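Local coordinates for protein endo-1,4-beta-xylanase C (PDB 4XUR) that hydrolyses internal beta-1,4-xylosidic linkages of xylan, the present chain being its second family 22 carbohydrate-binding module, which binds xylo-oligosaccharides, at residues Ala14-Ala18 against Val64-Leu70. Residues are numbered along the deposited sequence.
Sequences ALFKA and VEVLPYL
Phe16 directs the edge of its ring against the face of Tyr69, a T-shaped aromatic pair at the margin of the beta-sandwich of this CBM22 xylan-binding module. The ring centroids lie 4.7 Å apart with planes at 66°, and Phe16 CD1 comes within 3.3 Å of Tyr69 CE2. The example illustrates how the edges of a sandwich can pack mainly through apolar and aromatic side chains: no hydrogen bond links 14-18 with 64-70. Strand 16-18 pairs with 164-173 in one sheet, where a classic beta bulge sets Leu15 and Phe16 together across from Ile171; strand 63-65 borders the other sheet, beside 139-147. Phe16, extended in phi/psi (-158°/138°) and with chi1 t (174°), points its ring into the interior between them. There Val66 CG1 lies over one ring face, 4.5 Å from Phe16 CZ, and Val64 CG1 approaches that same CZ atom to 4.0 Å. After Glu65 the strand ends, and residues 67-69 form a 3-10 turn, held by Tyr69 N to Val66 O (3.1 Å) and Leu70 N to Leu67 O (2.9 Å). Glu65, directed away from 14-18, accepts a hydrogen bond from Leu67 N through OE2 (3.2 Å) and forms a salt bridge with Arg143. The turn brings Tyr69, with chi1 m, up to Leu15, the nearest CA pair across the segments at 6.2 Å, and Leu15 O sits 3.4 Å from Tyr69 CD1. Leu15 and Leu70, both mt rotamers and both touching Val76, extend the apolar contact, with Leu15 CD1 4.0 Å from Leu70 CD2.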
ATOM      1  N   ALA A  14      15.832  -9.681   2.795  1.00 24.28           N
ATOM      2  CA  ALA A  14      14.908  -9.028   3.828  1.00 21.37           C
ATOM      3  C   ALA A  14      15.242  -7.569   4.189  1.00 19.57           C
ATOM      4  O   ALA A  14      15.952  -7.304   5.172  1.00 20.63           O
ATOM      5  CB  ALA A  14      14.959  -9.899   5.064  1.00 20.07           C
ATOM      6  N   LEU A  15      14.766  -6.600   3.397  1.00 15.16           N
ATOM      7  CA  LEU A  15      15.132  -5.177   3.546  1.00 13.65           C
ATOM      8  C   LEU A  15      14.146  -4.385   4.423  1.00 12.66           C
ATOM      9  O   LEU A  15      14.477  -3.361   5.022  1.00 11.99           O
ATOM     10  CB  LEU A  15      15.241  -4.561   2.140  1.00 13.68           C
ATOM     11  CG  LEU A  15      16.050  -5.412   1.145  1.00 14.16           C
ATOM     12  CD1 LEU A  15      16.235  -4.684  -0.182  1.00 14.47           C
ATOM     13  CD2 LEU A  15      17.380  -5.761   1.721  1.00 14.53           C
ATOM     14  N   PHE A  16      12.895  -4.858   4.437  1.00 12.10           N
ATOM     15  CA  PHE A  16      11.827  -4.194   5.138  1.00 11.40           C
ATOM     16  C   PHE A  16      10.776  -5.280   5.371  1.00 11.98           C
ATOM     17  O   PHE A  16      10.528  -6.096   4.495  1.00 10.87           O
ATOM     18  CB  PHE A  16      11.237  -3.076   4.260  1.00 12.81           C
ATOM     19  CG  PHE A  16      10.008  -2.414   4.836  1.00 12.59           C
ATOM     20  CD1 PHE A  16      10.174  -1.394   5.730  1.00 13.38           C
ATOM     21  CD2 PHE A  16       8.743  -2.771   4.441  1.00 13.70           C
ATOM     22  CE1 PHE A  16       9.059  -0.721   6.281  1.00 14.01           C
ATOM     23  CE2 PHE A  16       7.618  -2.109   4.972  1.00 13.36           C
ATOM     24  CZ  PHE A  16       7.809  -1.090   5.871  1.00 13.87           C
ATOM     25  N   LYS A  17      10.200  -5.286   6.597  1.00 13.11           N
ATOM     26  CA  LYS A  17       9.133  -6.246   6.943  1.00 13.86           C
ATOM     27  C   LYS A  17       8.120  -5.560   7.891  1.00 13.46           C
ATOM     28  O   LYS A  17       8.535  -4.843   8.801  1.00 12.58           O
ATOM     29  CB  LYS A  17       9.696  -7.483   7.631  1.00 16.61           C
ATOM     30  CG  LYS A  17      10.344  -8.532   6.734  1.00 19.00           C
ATOM     31  CD  LYS A  17      10.237  -9.914   7.441  1.00 20.90           C
ATOM     32  CE  LYS A  17      11.263 -10.904   6.945  1.00 23.62           C
ATOM     33  NZ  LYS A  17      12.603 -10.652   7.548  1.00 24.57           N
ATOM     34  N   ALA A  18       6.815  -5.731   7.641  1.00 13.64           N
ATOM     35  CA  ALA A  18       5.805  -5.315   8.542  1.00 14.28           C
ATOM     36  C   ALA A  18       4.701  -6.377   8.771  1.00 14.57           C
ATOM     37  O   ALA A  18       3.986  -6.721   7.850  1.00 14.02           O
ATOM     38  CB  ALA A  18       5.155  -3.979   8.079  1.00 14.04           C
ATOM     39  N   VAL A  64       3.539   3.844   3.258  1.00  6.94           N
ATOM     40  CA  VAL A  64       4.789   3.988   3.998  1.00  7.69           C
ATOM     41  C   VAL A  64       5.984   4.362   3.107  1.00  6.41           C
ATOM     42  O   VAL A  64       6.183   3.798   2.018  1.00  6.55           O
ATOM     43  CB  VAL A  64       5.045   2.691   4.859  1.00  7.27           C
ATOM     44  CG1 VAL A  64       5.347   1.434   3.993  1.00  7.73           C
ATOM     45  CG2 VAL A  64       6.217   2.913   5.843  1.00  7.66           C
ATOM     46  N   GLU A  65       6.774   5.300   3.594  1.00  6.39           N
ATOM     47  CA  GLU A  65       8.038   5.727   2.956  1.00  6.34           C
ATOM     48  C   GLU A  65       9.026   4.544   3.043  1.00  6.00           C
ATOM     49  O   GLU A  65       9.325   4.055   4.166  1.00  6.05           O
ATOM     50  CB  GLU A  65       8.610   6.952   3.654  1.00  6.86           C
ATOM     51  CG  GLU A  65       9.976   7.374   3.131  1.00  7.15           C
ATOM     52  CD  GLU A  65       9.972   7.890   1.726  1.00  6.98           C
ATOM     53  OE1 GLU A  65       9.400   8.982   1.518  1.00  6.71           O
ATOM     54  OE2 GLU A  65      10.554   7.246   0.791  1.00  7.18           O
ATOM     55  N   VAL A  66       9.559   4.122   1.908  1.00  5.64           N
ATOM     56  CA  VAL A  66      10.560   3.030   1.944  1.00  5.63           C
ATOM     57  C   VAL A  66      11.943   3.321   1.317  1.00  5.91           C
ATOM     58  O   VAL A  66      12.810   2.463   1.367  1.00  5.82           O
ATOM     59  CB  VAL A  66      10.000   1.735   1.343  1.00  5.94           C
ATOM     60  CG1 VAL A  66       8.771   1.238   2.196  1.00  6.04           C
ATOM     61  CG2 VAL A  66       9.706   1.895  -0.133  1.00  6.18           C
ATOM     62  N   LEU A  67      12.098   4.464   0.701  1.00  5.44           N
ATOM     63  CA  LEU A  67      13.400   4.854   0.077  1.00  5.75           C
ATOM     64  C   LEU A  67      14.597   4.608   1.040  1.00  5.31           C
ATOM     65  O   LEU A  67      15.554   4.000   0.625  1.00  5.60           O
ATOM     66  CB  LEU A  67      13.417   6.253  -0.393  1.00  5.88           C
ATOM     67  CG  LEU A  67      14.612   6.564  -1.311  1.00  5.85           C
ATOM     68  CD1 LEU A  67      14.730   5.590  -2.506  1.00  5.85           C
ATOM     69  CD2 LEU A  67      14.459   7.975  -1.848  1.00  6.28           C
ATOM     70  N   PRO A  68      14.492   5.026   2.325  1.00  5.94           N
ATOM     71  CA  PRO A  68      15.650   4.833   3.216  1.00  6.02           C
ATOM     72  C   PRO A  68      16.119   3.425   3.423  1.00  6.38           C
ATOM     73  O   PRO A  68      17.275   3.209   3.790  1.00  6.48           O
ATOM     74  CB  PRO A  68      15.137   5.446   4.559  1.00  5.72           C
ATOM     75  CG  PRO A  68      13.995   6.351   4.157  1.00  6.38           C
ATOM     76  CD  PRO A  68      13.340   5.551   3.088  1.00  6.33           C
ATOM     77  N   TYR A  69      15.258   2.423   3.193  1.00  5.93           N
ATOM     78  CA  TYR A  69      15.582   1.012   3.310  1.00  6.67           C
ATOM     79  C   TYR A  69      16.370   0.471   2.084  1.00  5.88           C
ATOM     80  O   TYR A  69      16.859  -0.678   2.108  1.00  6.20           O
ATOM     81  CB  TYR A  69      14.346   0.188   3.503  1.00  6.76           C
ATOM     82  CG  TYR A  69      13.592   0.477   4.786  1.00  6.58           C
ATOM     83  CD1 TYR A  69      13.976  -0.125   5.993  1.00  7.33           C
ATOM     84  CD2 TYR A  69      12.469   1.274   4.812  1.00  7.71           C
ATOM     85  CE1 TYR A  69      13.256   0.139   7.175  1.00  8.17           C
ATOM     86  CE2 TYR A  69      11.753   1.547   5.992  1.00  8.55           C
ATOM     87  CZ  TYR A  69      12.162   0.961   7.163  1.00  8.69           C
ATOM     88  OH  TYR A  69      11.371   1.211   8.303  1.00  9.19           O
ATOM     89  N   LEU A  70      16.366   1.209   1.010  1.00  6.01           N
ATOM     90  CA  LEU A  70      16.783   0.689  -0.307  1.00  6.59           C
ATOM     91  C   LEU A  70      17.995   1.426  -0.877  1.00  7.13           C
ATOM     92  O   LEU A  70      18.297   2.549  -0.498  1.00  6.19           O
ATOM     93  CB  LEU A  70      15.620   0.775  -1.295  1.00  6.51           C
ATOM     94  CG  LEU A  70      14.225   0.266  -0.803  1.00  7.04           C
ATOM     95  CD1 LEU A  70      13.158   0.440  -1.877  1.00  7.67           C
ATOM     96  CD2 LEU A  70      14.345  -1.163  -0.362  1.00  7.76           C
TER